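Local coordinates for activator of Hsp90 ATPase homologue 1/2-like C-terminal domain-containing protein (Nitrosomonas europaea, PDB 1XFS), which is of unknown function but belongs to the AHA1 family, whose Bet v 1-like fold suggests a role in binding a hydrophobic ligand or a partner protein, at residues 51-61 and 72-80; 34-42 and 152-163. One frame throughout, in Å; residues are numbered along the deposited sequence.

Contact 1: 51-61 and 72-80; sequences VDLRPGGEFYT and PNSGCFLEV
Phe77 reaches from strand 72-80 into the bend that residues 51-57 make before strand 58-61, and nearly every atom of its side chain finds a partner there. Phe77 CB lies 3.3 Å from Arg54 O. With CG beside its own backbone N (chi1 -73°), Phe77 CD2 comes 3.3 Å from Asp52 O, CE2 meets Val51 CG1 and CE1 lies against Phe59 CD1. Leu53 CD1 sits over one face of the ring, 4.2 Å from the Phe77 ring centroid, while Phe59 CB covers the opposite face. Phe77 CZ, at the far end, is 3.6 Å from Phe59 CG; the two rings are nearly parallel (16°), but offset so that little of one lies over the other. With an alanine here, Leu53 CD1 and Phe59 CB would probably face a gap in place of the ring they share, and the Phe59 ring would lose one of its neighbours. The backbone of Phe77 is held as well: its N donates to Gly57 O, and Phe77 O accepts a nearly straight bond from Gly56 N (2.8 Å). Gly56 belongs to a type II turn from Arg54 to Gly57, where a side chain would run into the preceding carbonyl oxygen. Beyond it the strands run antiparallel, Phe59 pairing with Gly75 and Thr61 with Asn73 by two backbone bonds each. Val80 CG1 extends the apolar patch to Leu53 CG (3.8 Å). Trp88 of the next strand also packs on Phe77 and Phe59. The chemistry is thus divided: backbone bonds set the hairpin's register, and one aromatic side chain fills the bend leading into it.

Contact 2: 34-42 and 152-163; sequences LLKKWFVPK and GWGTTITQLEEL
Gln159 uses both ends of its amide to hold the backbone of segment 34-42 against helix 152-163. Its NE2 donates to Val40 O (2.9 Å, 170° at the hydrogen), with the acceptor in the amide plane of Gln159, although NE2 stands above the carbonyl plane of Val40. Its OE1 accepts from Lys42 N (3.1 Å), here in the carbonyl plane and on a lone pair. Two waters add bridges: one donates to Phe39 O and Thr156 OG1, the other joins Lys42 NZ to Glu162 OE1. Thr156 OG1 itself donates to Trp153 O (2.7 Å), which leaves Thr156 CG2 turned to Pro41 CD at 3.5 Å; Thr155 CG2 meets Pro41 CB beside it. Trp38 fills the middle of the packing. Its CG stands between backbone N and carbonyl carbon (chi1 73°), laying the indole alongside Leu160, whose CD1 sits over the five-membered ring, 3.6 Å from its centroid and 9° off the normal. Phe39 CD1 lies over the opposite face, and NE1 is satisfied by Gly28 O. Leu163 CD2 touches Trp38 CD1 (3.8 Å) and, farther out, Leu34 CD2. Ile157, on the same helix, packs on strands 11-18 and 127-134. The arrangement is typical of the Bet v 1-like (SRPBCC) fold, in which a long C-terminal helix lies across a curved antiparallel sheet and packs against the two short helices that follow the first strand and the loop leading out of them.

The centres of contacts 1 and 2 lie about 18 Å apart, on opposite sides of the centre of the chain, and the chain between the two segments of contact 2 contains the whole of contact 1. They meet through apolar side chains of segments 51-61 and 34-42. Phe59 CZ reaches Phe39 CZ at 3.7 Å, the ring planes inclined at about 60°, and Val51 CG2 comes 3.8 Å from Leu35 CD1. The hairpin of contact 1 is thereby joined to the long C-terminal helix by way of segment 34-42. In relatives with this fold, a cavity between helix and sheet often takes up hydrophobic ligands; whether this protein does so is unknown.

Contact 1: 51-61 and 72-80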
loop_
_atom_site.group_PDB
_atom_site.type_symbol
_atom_site.label_atom_id
_atom_site.label_comp_id
_atom_site.label_asym_id
_atom_site.label_seq_id
_atom_site.Cartn_x
_atom_site.Cartn_y
_atom_site.Cartn_z
ATOM N N VAL A 51 -5.562 1.420 16.217
ATOM C CA VAL A 51 -5.669 0.446 15.138
ATOM C C VAL A 51 -7.051 0.426 14.480
ATOM O O VAL A 51 -8.061 0.278 15.160
ATOM C CB VAL A 51 -5.363 -0.989 15.664
ATOM C CG1 VAL A 51 -5.779 -2.034 14.627
ATOM C CG2 VAL A 51 -3.879 -1.125 15.985
ATOM N N ASP A 52 -7.086 0.599 13.157
ATOM C CA ASP A 52 -8.328 0.516 12.376
ATOM C C ASP A 52 -7.979 -0.688 11.495
ATOM O O ASP A 52 -7.351 -0.537 10.441
ATOM C CB ASP A 52 -8.545 1.780 11.528
ATOM C CG ASP A 52 -9.827 1.724 10.694
ATOM O OD1 ASP A 52 -10.050 2.642 9.876
ATOM O OD2 ASP A 52 -10.623 0.775 10.859
ATOM N N LEU A 53 -8.381 -1.877 11.944
ATOM C CA LEU A 53 -8.040 -3.137 11.271
ATOM C C LEU A 53 -8.806 -3.473 10.000
ATOM O O LEU A 53 -9.753 -4.260 10.008
ATOM C CB LEU A 53 -8.167 -4.293 12.272
ATOM C CG LEU A 53 -7.472 -5.607 11.917
ATOM C CD1 LEU A 53 -5.958 -5.426 11.937
ATOM C CD2 LEU A 53 -7.882 -6.676 12.916
ATOM N N ARG A 54 -8.359 -2.873 8.906
ATOM C CA ARG A 54 -8.947 -3.074 7.596
ATOM C C ARG A 54 -7.975 -2.494 6.582
ATOM O O ARG A 54 -7.143 -1.657 6.923
ATOM C CB ARG A 54 -10.280 -2.321 7.487
ATOM C CG ARG A 54 -10.143 -0.815 7.662
ATOM C CD ARG A 54 -11.475 -0.090 7.519
ATOM N NE ARG A 54 -11.322 1.360 7.650
ATOM C CZ ARG A 54 -10.718 2.137 6.754
ATOM N NH1 ARG A 54 -10.210 1.612 5.646
ATOM N NH2 ARG A 54 -10.615 3.443 6.965
ATOM N N PRO A 55 -8.042 -2.965 5.331
ATOM C CA PRO A 55 -7.161 -2.456 4.275
ATOM C C PRO A 55 -7.439 -0.956 4.152
ATOM O O PRO A 55 -8.597 -0.543 4.019
ATOM C CB PRO A 55 -7.622 -3.237 3.050
ATOM C CG PRO A 55 -8.024 -4.562 3.633
ATOM C CD PRO A 55 -8.782 -4.158 4.875
ATOM N N GLY A 56 -6.384 -0.151 4.201
ATOM C CA GLY A 56 -6.550 1.289 4.127
ATOM C C GLY A 56 -6.705 1.917 5.503
ATOM O O GLY A 56 -6.774 3.143 5.633
ATOM N N GLY A 57 -6.760 1.075 6.531
ATOM C CA GLY A 57 -6.916 1.555 7.897
ATOM C C GLY A 57 -5.604 1.973 8.535
ATOM O O GLY A 57 -4.552 1.392 8.270
ATOM N N GLU A 58 -5.665 2.984 9.393
ATOM C CA GLU A 58 -4.468 3.489 10.039
ATOM C C GLU A 58 -3.937 2.605 11.165
ATOM O O GLU A 58 -4.697 2.012 11.925
ATOM C CB GLU A 58 -4.729 4.908 10.568
ATOM C CG GLU A 58 -3.565 5.535 11.326
ATOM C CD GLU A 58 -3.831 6.990 11.665
ATOM O OE1 GLU A 58 -4.911 7.282 12.224
ATOM O OE2 GLU A 58 -2.958 7.836 11.388
ATOM N N PHE A 59 -2.613 2.502 11.229
ATOM C CA PHE A 59 -1.916 1.761 12.273
ATOM C C PHE A 59 -1.014 2.847 12.870
ATOM O O PHE A 59 0.033 3.174 12.306
ATOM C CB PHE A 59 -1.081 0.624 11.669
ATOM C CG PHE A 59 -0.427 -0.263 12.692
ATOM C CD1 PHE A 59 0.545 -1.188 12.313
ATOM C CD2 PHE A 59 -0.767 -0.164 14.039
ATOM C CE1 PHE A 59 1.176 -2.004 13.264
ATOM C CE2 PHE A 59 -0.146 -0.972 15.000
ATOM C CZ PHE A 59 0.830 -1.897 14.611
ATOM N N TYR A 60 -1.452 3.427 13.991
ATOM C CA TYR A 60 -0.730 4.512 14.663
ATOM C C TYR A 60 -0.158 4.073 16.004
ATOM O O TYR A 60 -0.840 3.439 16.809
ATOM C CB TYR A 60 -1.678 5.700 14.892
ATOM C CG TYR A 60 -1.138 6.824 15.771
ATOM C CD1 TYR A 60 -0.263 7.783 15.266
ATOM C CD2 TYR A 60 -1.528 6.933 17.108
ATOM C CE1 TYR A 60 0.210 8.834 16.077
ATOM C CE2 TYR A 60 -1.057 7.972 17.922
ATOM C CZ TYR A 60 -0.191 8.918 17.399
ATOM O OH TYR A 60 0.264 9.939 18.212
ATOM N N THR A 61 1.101 4.411 16.243
ATOM C CA THR A 61 1.731 4.059 17.502
ATOM C C THR A 61 2.706 5.150 17.916
ATOM O O THR A 61 3.261 5.847 17.073
ATOM C CB THR A 61 2.499 2.721 17.394
ATOM O OG1 THR A 61 3.516 2.835 16.393
ATOM C CG2 THR A 61 1.553 1.590 17.017
ATOM N N PRO A 72 6.155 9.376 17.171
ATOM C CA PRO A 72 4.865 8.976 16.603
ATOM C C PRO A 72 5.092 8.243 15.282
ATOM O O PRO A 72 5.800 8.743 14.404
ATOM C CB PRO A 72 4.147 10.311 16.416
ATOM C CG PRO A 72 5.280 11.251 16.111
ATOM C CD PRO A 72 6.309 10.842 17.145
ATOM N N ASN A 73 4.507 7.055 15.157
ATOM C CA ASN A 73 4.640 6.249 13.946
ATOM C C ASN A 73 3.261 6.119 13.309
ATOM O O ASN A 73 2.276 5.863 13.997
ATOM C CB ASN A 73 5.165 4.846 14.275
ATOM C CG ASN A 73 6.254 4.855 15.330
ATOM O OD1 ASN A 73 5.992 5.097 16.508
ATOM N ND2 ASN A 73 7.487 4.588 14.910
ATOM N N SER A 74 3.192 6.299 11.995
ATOM C CA SER A 74 1.924 6.199 11.287
ATOM C C SER A 74 2.073 5.265 10.095
ATOM O O SER A 74 2.945 5.459 9.246
ATOM C CB SER A 74 1.472 7.585 10.819
ATOM O OG SER A 74 0.226 7.522 10.151
ATOM N N GLY A 75 1.223 4.247 10.046
ATOM C CA GLY A 75 1.287 3.294 8.956
ATOM C C GLY A 75 -0.099 2.990 8.424
ATOM O O GLY A 75 -1.092 3.556 8.888
ATOM N N CYS A 76 -0.165 2.082 7.457
ATOM C CA CYS A 76 -1.432 1.717 6.824
ATOM C C CYS A 76 -1.526 0.204 6.626
ATOM O O CYS A 76 -0.570 -0.417 6.176
ATOM C CB CYS A 76 -1.513 2.415 5.457
ATOM S SG CYS A 76 -3.052 2.224 4.556
ATOM N N PHE A 77 -2.663 -0.396 6.964
ATOM C CA PHE A 77 -2.835 -1.830 6.743
ATOM C C PHE A 77 -3.107 -2.061 5.253
ATOM O O PHE A 77 -3.804 -1.279 4.612
ATOM C CB PHE A 77 -3.995 -2.379 7.588
ATOM C CG PHE A 77 -3.676 -2.484 9.053
ATOM C CD1 PHE A 77 -2.739 -3.409 9.513
ATOM C CD2 PHE A 77 -4.277 -1.628 9.968
ATOM C CE1 PHE A 77 -2.399 -3.474 10.877
ATOM C CE2 PHE A 77 -3.947 -1.680 11.333
ATOM C CZ PHE A 77 -3.009 -2.606 11.779
ATOM N N LEU A 78 -2.536 -3.125 4.701
ATOM C CA LEU A 78 -2.719 -3.440 3.291
ATOM C C LEU A 78 -3.503 -4.724 3.078
ATOM O O LEU A 78 -4.225 -4.868 2.092
ATOM C CB LEU A 78 -1.363 -3.555 2.606
ATOM C CG LEU A 78 -0.478 -2.319 2.717
ATOM C CD1 LEU A 78 0.873 -2.606 2.063
ATOM C CD2 LEU A 78 -1.151 -1.124 2.028
ATOM N N GLU A 79 -3.334 -5.674 3.991
ATOM C CA GLU A 79 -4.046 -6.937 3.919
ATOM C C GLU A 79 -4.340 -7.415 5.330
ATOM O O GLU A 79 -3.480 -7.351 6.211
ATOM C CB GLU A 79 -3.233 -8.010 3.179
ATOM C CG GLU A 79 -3.960 -9.361 3.146
ATOM C CD GLU A 79 -3.165 -10.480 2.499
ATOM O OE1 GLU A 79 -3.435 -11.656 2.824
ATOM O OE2 GLU A 79 -2.287 -10.203 1.650
ATOM N N VAL A 80 -5.567 -7.875 5.530
ATOM C CA VAL A 80 -5.999 -8.398 6.814
ATOM C C VAL A 80 -6.742 -9.688 6.523
ATOM O O VAL A 80 -7.930 -9.676 6.197
ATOM C CB VAL A 80 -6.950 -7.426 7.549
ATOM C CG1 VAL A 80 -7.326 -7.998 8.913
ATOM C CG2 VAL A 80 -6.278 -6.064 7.723
#

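Contact 2: 34-42 and 152-163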
loop_
_atom_site.group_PDB
_atom_site.type_symbol
_atom_site.label_atom_id
_atom_site.label_comp_id
_atom_site.label_asym_id
_atom_site.label_seq_id
_atom_site.Cartn_x
_atom_site.Cartn_y
_atom_site.Cartn_z
ATOM N N LEU A 34 -3.232 -5.069 23.635
ATOM C CA LEU A 34 -2.210 -6.110 23.726
ATOM C C LEU A 34 -0.922 -5.635 23.061
ATOM O O LEU A 34 0.172 -5.831 23.585
ATOM C CB LEU A 34 -2.700 -7.396 23.050
ATOM C CG LEU A 34 -3.860 -8.105 23.758
ATOM C CD1 LEU A 34 -4.378 -9.272 22.918
ATOM C CD2 LEU A 34 -3.372 -8.599 25.112
ATOM N N LEU A 35 -1.065 -5.010 21.896
ATOM C CA LEU A 35 0.077 -4.496 21.155
ATOM C C LEU A 35 0.979 -3.608 21.999
ATOM O O LEU A 35 2.199 -3.727 21.948
ATOM C CB LEU A 35 -0.404 -3.700 19.944
ATOM C CG LEU A 35 -0.805 -4.516 18.714
ATOM C CD1 LEU A 35 -1.574 -3.634 17.732
ATOM C CD2 LEU A 35 0.445 -5.084 18.059
ATOM N N LYS A 36 0.381 -2.720 22.781
ATOM C CA LYS A 36 1.179 -1.810 23.587
ATOM C C LYS A 36 2.012 -2.503 24.658
ATOM O O LYS A 36 2.824 -1.862 25.325
ATOM C CB LYS A 36 0.286 -0.755 24.236
ATOM C CG LYS A 36 -0.627 -1.283 25.315
ATOM C CD LYS A 36 -1.425 -0.147 25.920
ATOM C CE LYS A 36 -2.127 -0.580 27.191
ATOM N NZ LYS A 36 -3.049 -1.719 26.968
ATOM N N LYS A 37 1.830 -3.810 24.812
ATOM C CA LYS A 37 2.580 -4.552 25.817
ATOM C C LYS A 37 3.674 -5.471 25.283
ATOM O O LYS A 37 4.285 -6.203 26.061
ATOM C CB LYS A 37 1.626 -5.368 26.685
ATOM C CG LYS A 37 0.716 -4.520 27.543
ATOM C CD LYS A 37 -0.126 -5.380 28.448
ATOM C CE LYS A 37 -0.924 -4.531 29.409
ATOM N NZ LYS A 37 -1.708 -5.385 30.336
ATOM N N TRP A 38 3.934 -5.440 23.979
ATOM C CA TRP A 38 4.963 -6.311 23.409
ATOM C C TRP A 38 5.588 -5.834 22.102
ATOM O O TRP A 38 6.699 -6.236 21.761
ATOM C CB TRP A 38 4.391 -7.711 23.162
ATOM C CG TRP A 38 3.435 -7.764 21.988
ATOM C CD1 TRP A 38 2.079 -7.599 22.020
ATOM C CD2 TRP A 38 3.782 -7.964 20.608
ATOM N NE1 TRP A 38 1.562 -7.684 20.748
ATOM C CE2 TRP A 38 2.584 -7.908 19.862
ATOM C CE3 TRP A 38 4.990 -8.180 19.929
ATOM C CZ2 TRP A 38 2.555 -8.066 18.469
ATOM C CZ3 TRP A 38 4.965 -8.337 18.545
ATOM C CH2 TRP A 38 3.751 -8.279 17.830
ATOM N N PHE A 39 4.863 -4.987 21.374
ATOM C CA PHE A 39 5.291 -4.486 20.068
ATOM C C PHE A 39 6.693 -3.890 20.003
ATOM O O PHE A 39 7.346 -3.949 18.962
ATOM C CB PHE A 39 4.261 -3.472 19.558
ATOM C CG PHE A 39 4.332 -3.218 18.083
ATOM C CD1 PHE A 39 4.077 -4.241 17.169
ATOM C CD2 PHE A 39 4.624 -1.946 17.603
ATOM C CE1 PHE A 39 4.111 -3.996 15.795
ATOM C CE2 PHE A 39 4.661 -1.691 16.229
ATOM C CZ PHE A 39 4.403 -2.718 15.323
ATOM N N VAL A 40 7.152 -3.307 21.107
ATOM C CA VAL A 40 8.491 -2.737 21.147
ATOM C C VAL A 40 9.291 -3.448 22.232
ATOM O O VAL A 40 8.753 -3.817 23.277
ATOM C CB VAL A 40 8.470 -1.211 21.437
ATOM C CG1 VAL A 40 7.787 -0.482 20.284
ATOM C CG2 VAL A 40 7.752 -0.928 22.748
ATOM N N PRO A 41 10.584 -3.675 21.982
ATOM C CA PRO A 41 11.461 -4.348 22.941
ATOM C C PRO A 41 11.829 -3.440 24.106
ATOM O O PRO A 41 12.302 -2.324 23.901
ATOM C CB PRO A 41 12.667 -4.724 22.090
ATOM C CG PRO A 41 12.742 -3.584 21.117
ATOM C CD PRO A 41 11.296 -3.399 20.721
ATOM N N LYS A 42 11.595 -3.921 25.324
ATOM C CA LYS A 42 11.922 -3.161 26.525
ATOM C C LYS A 42 13.413 -2.843 26.481
ATOM O O LYS A 42 14.179 -3.546 25.822
ATOM C CB LYS A 42 11.593 -3.977 27.774
ATOM C CG LYS A 42 10.143 -4.425 27.854
ATOM C CD LYS A 42 9.860 -5.192 29.134
ATOM C CE LYS A 42 8.391 -5.577 29.218
ATOM N NZ LYS A 42 8.064 -6.305 30.473
ATOM N N GLY A 152 16.044 -7.048 17.919
ATOM C CA GLY A 152 14.856 -6.304 18.293
ATOM C C GLY A 152 13.570 -7.056 18.034
ATOM O O GLY A 152 12.778 -7.268 18.951
ATOM N N TRP A 153 13.353 -7.450 16.785
ATOM C CA TRP A 153 12.149 -8.186 16.425
ATOM C C TRP A 153 12.078 -9.508 17.179
ATOM O O TRP A 153 11.005 -9.925 17.610
ATOM C CB TRP A 153 12.108 -8.422 14.912
ATOM C CG TRP A 153 11.646 -7.212 14.143
ATOM C CD1 TRP A 153 12.161 -5.947 14.213
ATOM C CD2 TRP A 153 10.565 -7.152 13.202
ATOM N NE1 TRP A 153 11.467 -5.106 13.378
ATOM C CE2 TRP A 153 10.483 -5.819 12.744
ATOM C CE3 TRP A 153 9.657 -8.097 12.702
ATOM C CZ2 TRP A 153 9.528 -5.404 11.808
ATOM C CZ3 TRP A 153 8.707 -7.684 11.771
ATOM C CH2 TRP A 153 8.652 -6.348 11.334
ATOM N N GLY A 154 13.226 -10.159 17.347
ATOM C CA GLY A 154 13.252 -11.419 18.073
ATOM C C GLY A 154 12.757 -11.245 19.497
ATOM O O GLY A 154 12.019 -12.080 20.020
ATOM N N THR A 155 13.168 -10.149 20.128
ATOM C CA THR A 155 12.761 -9.848 21.489
ATOM C C THR A 155 11.264 -9.560 21.579
ATOM O O THR A 155 10.602 -9.966 22.539
ATOM C CB THR A 155 13.548 -8.636 22.048
ATOM O OG1 THR A 155 14.929 -8.989 22.183
ATOM C CG2 THR A 155 13.007 -8.214 23.408
ATOM N N THR A 156 10.720 -8.869 20.581
ATOM C CA THR A 156 9.295 -8.559 20.617
ATOM C C THR A 156 8.454 -9.825 20.542
ATOM O O THR A 156 7.430 -9.923 21.207
ATOM C CB THR A 156 8.872 -7.578 19.476
ATOM O OG1 THR A 156 8.998 -8.217 18.200
ATOM C CG2 THR A 156 9.739 -6.330 19.505
ATOM N N ILE A 157 8.893 -10.797 19.751
ATOM C CA ILE A 157 8.145 -12.041 19.632
ATOM C C ILE A 157 8.175 -12.789 20.964
ATOM O O ILE A 157 7.190 -13.407 21.359
ATOM C CB ILE A 157 8.722 -12.944 18.516
ATOM C CG1 ILE A 157 8.780 -12.167 17.199
ATOM C CG2 ILE A 157 7.862 -14.186 18.349
ATOM C CD1 ILE A 157 7.459 -11.551 16.785
ATOM N N THR A 158 9.303 -12.720 21.664
ATOM C CA THR A 158 9.417 -13.389 22.956
ATOM C C THR A 158 8.460 -12.733 23.949
ATOM O O THR A 158 7.809 -13.413 24.740
ATOM C CB THR A 158 10.865 -13.320 23.488
ATOM O OG1 THR A 158 11.721 -14.064 22.611
ATOM C CG2 THR A 158 10.959 -13.908 24.895
ATOM N N GLN A 159 8.366 -11.407 23.894
ATOM C CA GLN A 159 7.467 -10.672 24.773
ATOM C C GLN A 159 6.019 -11.014 24.446
ATOM O O GLN A 159 5.166 -11.090 25.331
ATOM C CB GLN A 159 7.701 -9.167 24.619
ATOM C CG GLN A 159 9.086 -8.739 25.073
ATOM C CD GLN A 159 9.387 -7.273 24.816
ATOM O OE1 GLN A 159 10.433 -6.770 25.225
ATOM N NE2 GLN A 159 8.478 -6.585 24.135
ATOM N N LEU A 160 5.744 -11.219 23.162
ATOM C CA LEU A 160 4.395 -11.562 22.724
ATOM C C LEU A 160 3.966 -12.907 23.305
ATOM O O LEU A 160 2.894 -13.022 23.910
ATOM C CB LEU A 160 4.336 -11.628 21.195
ATOM C CG LEU A 160 3.030 -12.127 20.574
ATOM C CD1 LEU A 160 1.867 -11.259 21.038
ATOM C CD2 LEU A 160 3.141 -12.093 19.051
ATOM N N GLU A 161 4.803 -13.922 23.125
ATOM C CA GLU A 161 4.483 -15.250 23.628
ATOM C C GLU A 161 4.287 -15.218 25.141
ATOM O O GLU A 161 3.389 -15.870 25.669
ATOM C CB GLU A 161 5.590 -16.241 23.266
ATOM C CG GLU A 161 5.185 -17.698 23.463
ATOM C CD GLU A 161 6.300 -18.668 23.136
ATOM O OE1 GLU A 161 6.037 -19.889 23.113
ATOM O OE2 GLU A 161 7.441 -18.209 22.912
ATOM N N GLU A 162 5.125 -14.453 25.832
ATOM C CA GLU A 162 5.031 -14.343 27.283
ATOM C C GLU A 162 3.711 -13.708 27.713
ATOM O O GLU A 162 3.091 -14.128 28.689
ATOM C CB GLU A 162 6.201 -13.516 27.823
ATOM C CG GLU A 162 6.170 -13.292 29.324
ATOM C CD GLU A 162 7.316 -12.424 29.803
ATOM O OE1 GLU A 162 7.368 -11.235 29.419
ATOM O OE2 GLU A 162 8.170 -12.933 30.560
ATOM N N LEU A 163 3.286 -12.690 26.970
ATOM C CA LEU A 163 2.048 -11.982 27.258
ATOM C C LEU A 163 0.809 -12.852 27.082
ATOM O O LEU A 163 -0.057 -12.907 27.958
ATOM C CB LEU A 163 1.931 -10.755 26.349
ATOM C CG LEU A 163 0.618 -9.966 26.408
ATOM C CD1 LEU A 163 0.487 -9.285 27.763
ATOM C CD2 LEU A 163 0.595 -8.927 25.290
HETATM O O HOH W 1 7.473 -5.985 16.705
HETATM O O HOH W 2 9.059 -8.550 29.298
#